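Local structure of sensor histidine kinase (3VA9) at residues Thr36-Phe41 with Gly96-Leu101; Asp65-Val70 with Ala79-Leu84; Arg85-Met90 with Thr122-Thr127. The protein probably relays signals as a membrane sensor kinase that phosphorylates a histidine from ATP, this chain being its four-helix CHASE3 sensor domain. All coordinates share one frame; numbering follows the deposited sequence.

Interaction 1 of 3, residues Thr36-Phe41 with Gly96-Leu101; sequences TSERGF and GRVVEL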
loop_
_atom_site.group_PDB
_atom_site.type_symbol
_atom_site.label_atom_id
_atom_site.label_comp_id
_atom_site.label_asym_id
_atom_site.label_seq_id
_atom_site.Cartn_x
_atom_site.Cartn_y
_atom_site.Cartn_z
ATOM N N THR A 36 9.363 -2.206 -2.899
ATOM C CA THR A 36 10.490 -2.748 -3.640
ATOM C C THR A 36 11.222 -1.648 -4.430
ATOM O O THR A 36 12.448 -1.667 -4.542
ATOM C CB THR A 36 10.070 -3.917 -4.561
ATOM O OG1 THR A 36 11.216 -4.723 -4.852
ATOM C CG2 THR A 36 9.470 -3.400 -5.873
ATOM N N SER A 37 10.477 -0.678 -4.950
ATOM C CA SER A 37 11.092 0.402 -5.722
ATOM C C SER A 37 11.930 1.309 -4.828
ATOM O O SER A 37 13.030 1.703 -5.193
ATOM C CB SER A 37 10.036 1.212 -6.471
ATOM O OG SER A 37 9.426 0.405 -7.449
ATOM N N GLU A 38 11.406 1.625 -3.652
ATOM C CA GLU A 38 12.143 2.419 -2.679
ATOM C C GLU A 38 13.441 1.719 -2.268
ATOM O O GLU A 38 14.497 2.340 -2.203
ATOM C CB GLU A 38 11.258 2.733 -1.468
ATOM C CG GLU A 38 12.008 3.240 -0.255
ATOM C CD GLU A 38 12.391 2.120 0.688
ATOM O OE1 GLU A 38 11.476 1.538 1.299
ATOM O OE2 GLU A 38 13.599 1.817 0.815
ATOM N N ARG A 39 13.363 0.422 -2.006
ATOM C CA ARG A 39 14.562 -0.362 -1.697
ATOM C C ARG A 39 15.556 -0.368 -2.845
ATOM O O ARG A 39 16.750 -0.229 -2.629
ATOM C CB ARG A 39 14.189 -1.790 -1.310
ATOM C CG ARG A 39 13.373 -1.815 -0.054
ATOM C CD ARG A 39 13.098 -3.212 0.444
ATOM N NE ARG A 39 12.336 -3.107 1.681
ATOM C CZ ARG A 39 11.851 -4.133 2.362
ATOM N NH1 ARG A 39 12.053 -5.379 1.936
ATOM N NH2 ARG A 39 11.175 -3.902 3.479
ATOM N N GLY A 40 15.060 -0.518 -4.066
ATOM C CA GLY A 40 15.921 -0.467 -5.239
ATOM C C GLY A 40 16.641 0.870 -5.383
ATOM O O GLY A 40 17.810 0.909 -5.781
ATOM N N PHE A 41 15.949 1.963 -5.049
ATOM C CA PHE A 41 16.518 3.318 -5.104
ATOM C C PHE A 41 17.616 3.520 -4.060
ATOM O O PHE A 41 18.677 4.074 -4.364
ATOM C CB PHE A 41 15.419 4.375 -4.918
ATOM C CG PHE A 41 15.918 5.807 -4.948
ATOM C CD1 PHE A 41 16.660 6.280 -6.024
ATOM C CD2 PHE A 41 15.622 6.682 -3.908
ATOM C CE1 PHE A 41 17.109 7.600 -6.060
ATOM C CE2 PHE A 41 16.059 8.004 -3.941
ATOM C CZ PHE A 41 16.806 8.464 -5.021
ATOM N N GLY A 96 8.233 7.134 2.034
ATOM C CA GLY A 96 8.542 8.450 1.490
ATOM C C GLY A 96 9.647 9.141 2.268
ATOM O O GLY A 96 10.452 9.877 1.700
ATOM N N ARG A 97 9.696 8.901 3.574
ATOM C CA ARG A 97 10.740 9.495 4.412
ATOM C C ARG A 97 12.091 8.845 4.103
ATOM O O ARG A 97 13.112 9.523 4.021
ATOM C CB ARG A 97 10.381 9.342 5.896
ATOM C CG ARG A 97 11.423 9.855 6.892
ATOM C CD ARG A 97 11.774 11.331 6.672
ATOM N NE ARG A 97 10.621 12.133 6.274
ATOM C CZ ARG A 97 10.710 13.281 5.604
ATOM N NH1 ARG A 97 11.900 13.759 5.269
ATOM N NH2 ARG A 97 9.613 13.950 5.263
ATOM N N VAL A 98 12.081 7.526 3.936
ATOM C CA VAL A 98 13.274 6.775 3.584
ATOM C C VAL A 98 13.789 7.186 2.202
ATOM O O VAL A 98 14.989 7.349 2.002
ATOM C CB VAL A 98 12.986 5.272 3.542
ATOM C CG1 VAL A 98 14.197 4.525 3.008
ATOM C CG2 VAL A 98 12.574 4.758 4.922
ATOM N N VAL A 99 12.866 7.332 1.257
ATOM C CA VAL A 99 13.176 7.779 -0.101
ATOM C C VAL A 99 13.760 9.194 -0.071
ATOM O O VAL A 99 14.669 9.522 -0.838
ATOM C CB VAL A 99 11.904 7.743 -0.993
ATOM C CG1 VAL A 99 12.037 8.649 -2.190
ATOM C CG2 VAL A 99 11.598 6.323 -1.430
ATOM N N GLU A 100 13.245 10.019 0.837
ATOM C CA GLU A 100 13.722 11.391 0.999
ATOM C C GLU A 100 15.154 11.449 1.521
ATOM O O GLU A 100 15.979 12.201 0.999
ATOM C CB GLU A 100 12.790 12.192 1.912
ATOM C CG GLU A 100 11.605 12.794 1.186
ATOM C CD GLU A 100 12.021 13.831 0.155
ATOM O OE1 GLU A 100 13.000 14.567 0.406
ATOM O OE2 GLU A 100 11.363 13.917 -0.902
ATOM N N LEU A 101 15.443 10.661 2.551
ATOM C CA LEU A 101 16.808 10.547 3.047
ATOM C C LEU A 101 17.709 9.971 1.948
ATOM O O LEU A 101 18.774 10.509 1.669
ATOM C CB LEU A 101 16.862 9.708 4.324
ATOM C CG LEU A 101 16.262 10.399 5.556
ATOM C CD1 LEU A 101 16.033 9.409 6.695
ATOM C CD2 LEU A 101 17.134 11.576 6.014
#
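E38 lays its CB and CG against one methyl of V99, with E38 CG only 3.3 Å from V99 CG2. The two residues sit on the first and third long arms of an up-and-down four-helix bundle, the CHASE3 sensor fold, and helices 18-44 and 75-101 therefore run the same way here, their local axes 9.8 Å apart and inclined by 17°. E38 and V99 are also the residues whose backbones come nearest, so this pair marks the level at which the two arms face each other.

The glutamate reaches its neighbour in two steps. CG lies opposite the backbone N, beside the carbonyl carbon, which carries the chain across to V99; a kink at chi2 (-93°) then turns the carboxylate back to the preceding residue, V98, with E38 OE2 3.5 Å from V98 CG1. The side chains of E38 and V98 meet at about a right angle. No hydrogen bond joins the two segments, and the methyls on this side would probably do little to stabilise a charge on the buried acid. Beyond the pair, helix 106-116 closes in with L113 against E38 and I112 against V98.

F41, one turn further on, packs on Y49 and R50 of helix 47-70 and sends the far end of its ring toward the third arm. It meets the V99 side chain only loosely, with F41 CE2 4.4 Å from V99 CG1. The nearer neighbour is backbone: the V99 carbonyl oxygen lies at the ring's edge, in its plane, 3.7 Å from F41 CE2.

Interaction 2 of 3, residues Asp65-Val70 with Ala79-Leu84; sequences DGLRAV and AHIDEL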
loop_
_atom_site.group_PDB
_atom_site.type_symbol
_atom_site.label_atom_id
_atom_site.label_comp_id
_atom_site.label_asym_id
_atom_site.label_seq_id
_atom_site.Cartn_x
_atom_site.Cartn_y
_atom_site.Cartn_z
ATOM N N ASP A 65 -8.908 5.191 -4.330
ATOM C CA ASP A 65 -10.029 6.095 -4.636
ATOM C C ASP A 65 -11.133 5.347 -5.396
ATOM O O ASP A 65 -12.323 5.536 -5.140
ATOM C CB ASP A 65 -9.578 7.286 -5.495
ATOM C CG ASP A 65 -8.588 8.202 -4.793
ATOM O OD1 ASP A 65 -8.511 8.194 -3.543
ATOM O OD2 ASP A 65 -7.893 8.958 -5.516
ATOM N N GLY A 66 -10.721 4.508 -6.341
ATOM C CA GLY A 66 -11.643 3.761 -7.179
ATOM C C GLY A 66 -12.297 2.566 -6.507
ATOM O O GLY A 66 -13.461 2.269 -6.755
ATOM N N LEU A 67 -11.542 1.863 -5.671
ATOM C CA LEU A 67 -12.102 0.763 -4.903
ATOM C C LEU A 67 -13.208 1.324 -4.033
ATOM O O LEU A 67 -14.270 0.718 -3.881
ATOM C CB LEU A 67 -11.028 0.127 -4.024
ATOM C CG LEU A 67 -11.494 -0.906 -3.000
ATOM C CD1 LEU A 67 -12.036 -2.150 -3.693
ATOM C CD2 LEU A 67 -10.355 -1.261 -2.055
ATOM N N ARG A 68 -12.949 2.499 -3.473
ATOM C CA ARG A 68 -13.905 3.159 -2.597
ATOM C C ARG A 68 -15.194 3.480 -3.345
ATOM O O ARG A 68 -16.274 3.519 -2.755
ATOM C CB ARG A 68 -13.302 4.433 -2.005
ATOM C CG ARG A 68 -14.287 5.236 -1.169
ATOM C CD ARG A 68 -13.664 6.500 -0.607
ATOM N NE ARG A 68 -14.602 7.226 0.246
ATOM C CZ ARG A 68 -14.764 6.999 1.548
ATOM N NH1 ARG A 68 -14.048 6.062 2.149
ATOM N NH2 ARG A 68 -15.644 7.706 2.243
ATOM N N ALA A 69 -15.070 3.708 -4.648
ATOM C CA ALA A 69 -16.229 3.996 -5.484
ATOM C C ALA A 69 -17.042 2.732 -5.772
ATOM O O ALA A 69 -18.248 2.800 -5.985
ATOM C CB ALA A 69 -15.798 4.669 -6.782
ATOM N N VAL A 70 -16.374 1.583 -5.775
ATOM C CA VAL A 70 -17.037 0.301 -5.998
ATOM C C VAL A 70 -17.811 -0.119 -4.753
ATOM O O VAL A 70 -18.860 -0.758 -4.845
ATOM C CB VAL A 70 -16.021 -0.806 -6.354
ATOM C CG1 VAL A 70 -16.707 -2.165 -6.465
ATOM C CG2 VAL A 70 -15.294 -0.464 -7.640
ATOM N N ALA A 79 -16.058 1.051 5.679
ATOM C CA ALA A 79 -15.310 1.138 6.930
ATOM C C ALA A 79 -13.988 0.381 6.819
ATOM O O ALA A 79 -12.947 0.871 7.249
ATOM C CB ALA A 79 -16.136 0.603 8.088
ATOM N N HIS A 80 -14.033 -0.810 6.232
ATOM C CA HIS A 80 -12.824 -1.611 6.038
ATOM C C HIS A 80 -11.837 -0.934 5.092
ATOM O O HIS A 80 -10.626 -1.048 5.266
ATOM C CB HIS A 80 -13.155 -3.019 5.525
ATOM C CG HIS A 80 -13.835 -3.889 6.538
ATOM N ND1 HIS A 80 -13.394 -4.005 7.840
ATOM C CD2 HIS A 80 -14.914 -4.702 6.432
ATOM C CE1 HIS A 80 -14.181 -4.839 8.496
ATOM N NE2 HIS A 80 -15.109 -5.277 7.667
ATOM N N ILE A 81 -12.352 -0.238 4.086
ATOM C CA ILE A 81 -11.486 0.482 3.171
ATOM C C ILE A 81 -10.895 1.713 3.868
ATOM O O ILE A 81 -9.707 2.016 3.711
ATOM C CB ILE A 81 -12.202 0.849 1.853
ATOM C CG1 ILE A 81 -11.186 0.957 0.715
ATOM C CG2 ILE A 81 -12.972 2.138 1.986
ATOM C CD1 ILE A 81 -11.762 1.534 -0.548
ATOM N N ASP A 82 -11.713 2.398 4.665
ATOM C CA ASP A 82 -11.215 3.501 5.477
ATOM C C ASP A 82 -10.028 3.032 6.298
ATOM O O ASP A 82 -8.991 3.692 6.347
ATOM C CB ASP A 82 -12.299 4.026 6.413
ATOM C CG ASP A 82 -13.304 4.894 5.704
ATOM O OD1 ASP A 82 -12.988 5.365 4.592
ATOM O OD2 ASP A 82 -14.405 5.105 6.263
ATOM N N GLU A 83 -10.191 1.878 6.935
ATOM C CA GLU A 83 -9.143 1.304 7.774
ATOM C C GLU A 83 -7.871 0.966 6.994
ATOM O O GLU A 83 -6.771 1.343 7.407
ATOM C CB GLU A 83 -9.684 0.095 8.543
ATOM C CG GLU A 83 -10.649 0.508 9.652
ATOM C CD GLU A 83 -11.772 -0.490 9.897
ATOM O OE1 GLU A 83 -11.640 -1.669 9.501
ATOM O OE2 GLU A 83 -12.791 -0.084 10.498
ATOM N N LEU A 84 -8.023 0.273 5.866
ATOM C CA LEU A 84 -6.888 -0.018 4.987
ATOM C C LEU A 84 -6.143 1.273 4.626
ATOM O O LEU A 84 -4.916 1.348 4.719
ATOM C CB LEU A 84 -7.359 -0.713 3.704
ATOM C CG LEU A 84 -6.277 -0.901 2.635
ATOM C CD1 LEU A 84 -5.231 -1.892 3.111
ATOM C CD2 LEU A 84 -6.872 -1.352 1.303
#
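R68 and D82 form a salt bridge along the outer side of this contact, with R68 NH1 donating to D82 OD1 at 2.8 Å. The oxygen is approached on its syn side, from 20° out of the carboxylate plane, and the guanidinium and carboxylate planes are nearly coplanar. The bond is nevertheless noticeably bent, with an N-H...O angle of 135°. R68 spans the distance with CG anti to the backbone N and the chain extended from CG to NE, which carries NH1 to D82 although the side chain starts off along the flank of its helix.

Beneath the salt bridge, I81 fills the space between the backbones. Its CD1 pushes against the R68 main chain, 3.3 Å from R68 N, and also touches L67, where the fit is tight: I81 CD1 is 3.5 Å from L67 CG. The L67 and I81 side chains run alongside each other, pointing opposite ways, with L67 CD2 beside I81 CG1. This is the hairpin between the second and third arms of the four-helix bundle, helices 47-70 and 75-101 being antiparallel here at 168°; A23 and I27 of helix 18-44 pack on L67 from the first arm.

Main-chain bonds stay within each helix, whereas D65 OD1 reaches across to a salt bridge with R85 NH1 of helix 75-101. V70 N donates to G66 O at 3.1 Å and weakly to L67 O, while A69 N makes weak bonds to both D65 O and G66 O. On the later helix, E83 N and L84 N keep regular bonds to A79 O and H80 O. H80 ND1 points to E83 OE1 in a weak bond of 3.4 Å.

Interaction 3 of 3, residues Arg85-Met90 with Thr122-Thr127; sequences RLLTDM and TERIET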
loop_
_atom_site.group_PDB
_atom_site.type_symbol
_atom_site.label_atom_id
_atom_site.label_comp_id
_atom_site.label_asym_id
_atom_site.label_seq_id
_atom_site.Cartn_x
_atom_site.Cartn_y
_atom_site.Cartn_z
ATOM N N ARG A 85 -6.907 2.288 4.232
ATOM C CA ARG A 85 -6.356 3.571 3.802
ATOM C C ARG A 85 -5.527 4.263 4.874
ATOM O O ARG A 85 -4.490 4.860 4.576
ATOM C CB ARG A 85 -7.481 4.509 3.370
ATOM C CG ARG A 85 -6.969 5.822 2.833
ATOM C CD ARG A 85 -7.226 5.902 1.345
ATOM N NE ARG A 85 -6.268 6.754 0.651
ATOM C CZ ARG A 85 -6.538 7.378 -0.490
ATOM N NH1 ARG A 85 -7.741 7.251 -1.041
ATOM N NH2 ARG A 85 -5.614 8.129 -1.074
ATOM N N LEU A 86 -6.001 4.204 6.117
ATOM C CA LEU A 86 -5.227 4.694 7.247
ATOM C C LEU A 86 -3.871 3.997 7.275
ATOM O O LEU A 86 -2.825 4.641 7.407
ATOM C CB LEU A 86 -5.966 4.444 8.571
ATOM C CG LEU A 86 -5.205 4.795 9.865
ATOM C CD1 LEU A 86 -4.806 6.268 9.878
ATOM C CD2 LEU A 86 -6.025 4.463 11.109
ATOM N N LEU A 87 -3.907 2.674 7.155
ATOM C CA LEU A 87 -2.701 1.854 7.216
ATOM C C LEU A 87 -1.777 2.149 6.036
ATOM O O LEU A 87 -0.569 2.274 6.213
ATOM C CB LEU A 87 -3.067 0.361 7.260
ATOM C CG LEU A 87 -3.753 -0.167 8.536
ATOM C CD1 LEU A 87 -4.298 -1.582 8.349
ATOM C CD2 LEU A 87 -2.824 -0.117 9.743
ATOM N N THR A 88 -2.339 2.274 4.835
ATOM C CA THR A 88 -1.513 2.547 3.654
ATOM C C THR A 88 -0.942 3.973 3.671
ATOM O O THR A 88 0.174 4.193 3.215
ATOM C CB THR A 88 -2.239 2.241 2.309
ATOM O OG1 THR A 88 -3.394 3.072 2.169
ATOM C CG2 THR A 88 -2.668 0.791 2.244
ATOM N N ASP A 89 -1.699 4.933 4.211
ATOM C CA ASP A 89 -1.179 6.290 4.405
ATOM C C ASP A 89 0.021 6.337 5.376
ATOM O O ASP A 89 1.021 7.011 5.116
ATOM C CB ASP A 89 -2.288 7.254 4.871
ATOM C CG ASP A 89 -3.145 7.795 3.716
ATOM O OD1 ASP A 89 -2.999 7.337 2.559
ATOM O OD2 ASP A 89 -3.978 8.691 3.975
ATOM N N MET A 90 -0.075 5.628 6.495
ATOM C CA MET A 90 1.051 5.557 7.423
ATOM C C MET A 90 2.261 4.865 6.778
ATOM O O MET A 90 3.392 5.277 6.976
ATOM C CB MET A 90 0.651 4.832 8.711
ATOM C CG MET A 90 -0.532 5.462 9.453
ATOM S SD MET A 90 -1.108 4.441 10.836
ATOM C CE MET A 90 0.393 4.361 11.798
ATOM N N THR A 122 3.208 -3.467 7.148
ATOM C CA THR A 122 3.130 -4.421 6.045
ATOM C C THR A 122 2.242 -5.627 6.382
ATOM O O THR A 122 1.340 -5.979 5.625
ATOM C CB THR A 122 4.535 -4.902 5.652
ATOM O OG1 THR A 122 5.281 -3.798 5.125
ATOM C CG2 THR A 122 4.453 -6.003 4.603
ATOM N N GLU A 123 2.497 -6.254 7.521
ATOM C CA GLU A 123 1.652 -7.341 7.994
ATOM C C GLU A 123 0.221 -6.854 8.170
ATOM O O GLU A 123 -0.729 -7.530 7.773
ATOM C CB GLU A 123 2.170 -7.890 9.330
ATOM C CG GLU A 123 3.522 -8.597 9.257
ATOM C CD GLU A 123 4.706 -7.639 9.241
ATOM O OE1 GLU A 123 4.499 -6.408 9.317
ATOM O OE2 GLU A 123 5.853 -8.125 9.157
ATOM N N ARG A 124 0.074 -5.675 8.773
ATOM C CA ARG A 124 -1.243 -5.141 9.100
ATOM C C ARG A 124 -2.048 -4.826 7.841
ATOM O O ARG A 124 -3.258 -5.061 7.791
ATOM C CB ARG A 124 -1.119 -3.920 10.013
ATOM C CG ARG A 124 -0.709 -4.270 11.441
ATOM C CD ARG A 124 -0.131 -3.079 12.175
ATOM N NE ARG A 124 -1.140 -2.088 12.535
ATOM C CZ ARG A 124 -0.855 -0.895 13.051
ATOM N NH1 ARG A 124 0.411 -0.544 13.242
ATOM N NH2 ARG A 124 -1.829 -0.050 13.360
ATOM N N ILE A 125 -1.372 -4.322 6.815
ATOM C CA ILE A 125 -2.035 -4.074 5.543
ATOM C C ILE A 125 -2.522 -5.371 4.894
ATOM O O ILE A 125 -3.657 -5.442 4.422
ATOM C CB ILE A 125 -1.140 -3.301 4.574
ATOM C CG1 ILE A 125 -1.019 -1.844 5.023
ATOM C CG2 ILE A 125 -1.708 -3.369 3.164
ATOM C CD1 ILE A 125 0.226 -1.156 4.510
ATOM N N GLU A 126 -1.673 -6.398 4.885
ATOM C CA GLU A 126 -2.050 -7.695 4.311
ATOM C C GLU A 126 -3.274 -8.273 5.012
ATOM O O GLU A 126 -4.183 -8.787 4.366
ATOM C CB GLU A 126 -0.886 -8.692 4.356
ATOM C CG GLU A 126 0.262 -8.351 3.409
ATOM C CD GLU A 126 -0.215 -7.977 2.009
ATOM O OE1 GLU A 126 -1.062 -8.705 1.448
ATOM O OE2 GLU A 126 0.265 -6.956 1.467
ATOM N N THR A 127 -3.289 -8.178 6.334
ATOM C CA THR A 127 -4.460 -8.546 7.120
ATOM C C THR A 127 -5.677 -7.715 6.702
ATOM O O THR A 127 -6.788 -8.237 6.547
ATOM C CB THR A 127 -4.192 -8.322 8.622
ATOM O OG1 THR A 127 -3.053 -9.093 9.022
ATOM C CG2 THR A 127 -5.407 -8.711 9.467
#
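L87 meets the fourth arm of the bundle with almost every carbon of its side chain. Helices 75-101 and 121-142 are antiparallel neighbours in this four-helix bundle, inclined locally at 153° with axes 9.5 Å apart. Starting at the root, L87 CB lies 3.7 Å from I125 CG1. With CG set opposite the carbonyl carbon (chi1 -69°), the branch spreads over R124: L87 CD1 comes within 3.7 Å of the carbonyl oxygen R124 O, and CD2 sits over one face of the guanidinium, 3.8 Å from R124 NH2. R124 bends at chi3 to bring that face round, crossing the leucine at about a right angle, and its NH1 bonds to the carbonyl of D119. An alanine in place of L87 would keep the CB contact with I125 but would probably strip the cover from that guanidinium face and open a gap beside R124, leaving the D119 bond to hold its end. On the inner side, T88 CG2 touches I125 more loosely, 4.2 Å from I125 CD1. The isoleucine also reaches over the helix backbone itself, I125 CD1 ending 3.9 Å from the carbonyl oxygen L87 O.

How the interactions relate
Helix 75-101 takes part in all three contacts, meeting helix 47-70 in interaction 2, helix 121-142 in interaction 3 and helix 18-44 in interaction 1 as it runs along the bundle. Interactions 2 and 3 are adjoining, with centres 12 Å apart, and they touch: D65 OD1 makes a 2.8 Å salt bridge to R85 NH1, and L84 CD1 packs 3.8 Å from I125 CG2. Interaction 1 lies farther along, its centre about 17 Å from that of interaction 3; interactions 1 and 2 lie on opposite sides of the chain's centre, about 26 Å apart between centres. Together they tie one arm to the other three at successive levels of the sensor domain.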